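Local coordinates for DUF952 domain-containing protein (Caulobacter vibrioides, PDB 2O0Q) that is of unknown function but belongs to the DUF952 family of the ADP-ribosyl clan, at residues 82-85 against 86-90. Residues are numbered along the deposited sequence; the frame is centred on the assembly and turned at random.
Sequences PHLY and RPLLV
L84 packs against the side chain of R86, and the two run aslant to one another. The CD1 methyl of L84 is 3.8 Å from CG of R86. The same methyl sits over one face of the R86 guanidinium, 4.0 Å above its plane and displaced toward the rim. R86 reaches this place because its CG stands between the backbone N and the carbonyl carbon (chi1 67°). From CG to NE the chain is extended, and it carries the guanidinium past the leucine methyls. There NH1 makes a weak bond of 3.0 Å to O of P87, bent to 125° at the hydrogen. NH2 turns to a stronger partner, a salt bridge with E92, and also bonds O of L66. With several polar partners and a methyl over one face, the guanidinium is probably limited in its rotation.

The backbone bends sharply at this point. Y85 is the centre of an inverse gamma turn, closed by a weak hydrogen bond of 3.0 Å from N of R86 to O of L84. The turn ends strand 80-84 of the six-stranded antiparallel sheet. The chain then leads into the short strand 88-89, which pairs with 21-22 in a separate small sheet.

The other methyl of L84 reaches strand 88-89. CG of L84 is anti to the backbone N (chi1 -176°), and its CD2 methyl meets CD1 of L88 at 4.0 Å. These two leucine side chains, both buried, cross at about a right angle. CG of L84 also lies close to the backbone, 3.3 Å from O of R86. The CB of Y85 is directed away from 86-90, and the ring OH hydrogen-bonds E73 on the neighbouring strand 70-74.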
loop_
_atom_site.group_PDB
_atom_site.type_symbol
_atom_site.label_atom_id
_atom_site.label_comp_id
_atom_site.label_asym_id
_atom_site.label_seq_id
_atom_site.Cartn_x
_atom_site.Cartn_y
_atom_site.Cartn_z
ATOM N N PRO A 82 0.112 -5.870 7.778
ATOM C CA PRO A 82 -0.413 -4.693 8.468
ATOM C C PRO A 82 -1.760 -4.303 7.871
ATOM O O PRO A 82 -1.858 -4.042 6.671
ATOM C CB PRO A 82 0.667 -3.640 8.227
ATOM C CG PRO A 82 1.200 -4.008 6.879
ATOM C CD PRO A 82 1.261 -5.527 6.921
ATOM N N HIS A 83 -2.788 -4.280 8.717
ATOM C CA HIS A 83 -4.148 -3.924 8.318
ATOM C C HIS A 83 -4.576 -2.675 9.103
ATOM O O HIS A 83 -4.615 -2.698 10.335
ATOM C CB HIS A 83 -5.115 -5.076 8.627
ATOM C CG HIS A 83 -4.864 -6.326 7.834
ATOM N ND1 HIS A 83 -4.128 -6.343 6.669
ATOM C CD2 HIS A 83 -5.327 -7.588 8.002
ATOM C CE1 HIS A 83 -4.153 -7.559 6.149
ATOM N NE2 HIS A 83 -4.876 -8.333 6.938
ATOM N N LEU A 84 -4.906 -1.595 8.394
ATOM C CA LEU A 84 -5.309 -0.347 9.047
ATOM C C LEU A 84 -6.827 -0.208 9.064
ATOM O O LEU A 84 -7.459 -0.022 8.025
ATOM C CB LEU A 84 -4.681 0.861 8.338
ATOM C CG LEU A 84 -4.940 2.226 8.991
ATOM C CD1 LEU A 84 -4.361 2.238 10.401
ATOM C CD2 LEU A 84 -4.320 3.336 8.146
ATOM N N TYR A 85 -7.399 -0.296 10.260
ATOM C CA TYR A 85 -8.840 -0.212 10.429
ATOM C C TYR A 85 -9.363 1.210 10.567
ATOM O O TYR A 85 -10.102 1.532 11.502
ATOM C CB TYR A 85 -9.268 -1.058 11.631
ATOM C CG TYR A 85 -9.180 -2.546 11.361
ATOM C CD1 TYR A 85 -7.947 -3.188 11.228
ATOM C CD2 TYR A 85 -10.336 -3.303 11.186
ATOM C CE1 TYR A 85 -7.877 -4.556 10.922
ATOM C CE2 TYR A 85 -10.275 -4.657 10.883
ATOM C CZ TYR A 85 -9.054 -5.277 10.752
ATOM O OH TYR A 85 -9.026 -6.620 10.458
ATOM N N ARG A 86 -8.974 2.049 9.613
ATOM C CA ARG A 86 -9.387 3.447 9.553
ATOM C C ARG A 86 -8.741 4.042 8.312
ATOM O O ARG A 86 -7.758 3.508 7.804
ATOM C CB ARG A 86 -8.916 4.220 10.789
ATOM C CG ARG A 86 -7.402 4.399 10.919
ATOM C CD ARG A 86 -7.091 5.373 12.060
ATOM N NE ARG A 86 -5.666 5.543 12.337
ATOM C CZ ARG A 86 -4.802 6.188 11.556
ATOM N NH1 ARG A 86 -5.199 6.742 10.416
ATOM N NH2 ARG A 86 -3.531 6.286 11.926
ATOM N N PRO A 87 -9.290 5.148 7.796
ATOM C CA PRO A 87 -8.671 5.732 6.603
ATOM C C PRO A 87 -7.241 6.197 6.877
ATOM O O PRO A 87 -6.895 6.547 8.008
ATOM C CB PRO A 87 -9.618 6.880 6.242
ATOM C CG PRO A 87 -10.304 7.200 7.546
ATOM C CD PRO A 87 -10.532 5.852 8.152
ATOM N N LEU A 88 -6.406 6.171 5.843
ATOM C CA LEU A 88 -5.020 6.604 5.977
ATOM C C LEU A 88 -4.933 8.088 5.662
ATOM O O LEU A 88 -5.302 8.527 4.575
ATOM C CB LEU A 88 -4.120 5.825 5.020
ATOM C CG LEU A 88 -2.648 6.219 4.923
ATOM C CD1 LEU A 88 -1.939 5.867 6.220
ATOM C CD2 LEU A 88 -2.014 5.491 3.751
ATOM N N LEU A 89 -4.453 8.864 6.624
ATOM C CA LEU A 89 -4.315 10.299 6.438
ATOM C C LEU A 89 -3.259 10.589 5.384
ATOM O O LEU A 89 -2.244 9.895 5.302
ATOM C CB LEU A 89 -3.916 10.958 7.758
ATOM C CG LEU A 89 -4.972 11.691 8.590
ATOM C CD1 LEU A 89 -6.322 11.003 8.515
ATOM C CD2 LEU A 89 -4.472 11.788 10.020
ATOM N N VAL A 90 -3.500 11.609 4.566
ATOM C CA VAL A 90 -2.530 11.975 3.541
ATOM C C VAL A 90 -1.236 12.378 4.239
ATOM O O VAL A 90 -0.142 12.120 3.736
ATOM C CB VAL A 90 -3.047 13.146 2.667
ATOM C CG1 VAL A 90 -1.933 13.681 1.783
ATOM C CG2 VAL A 90 -4.201 12.666 1.805
#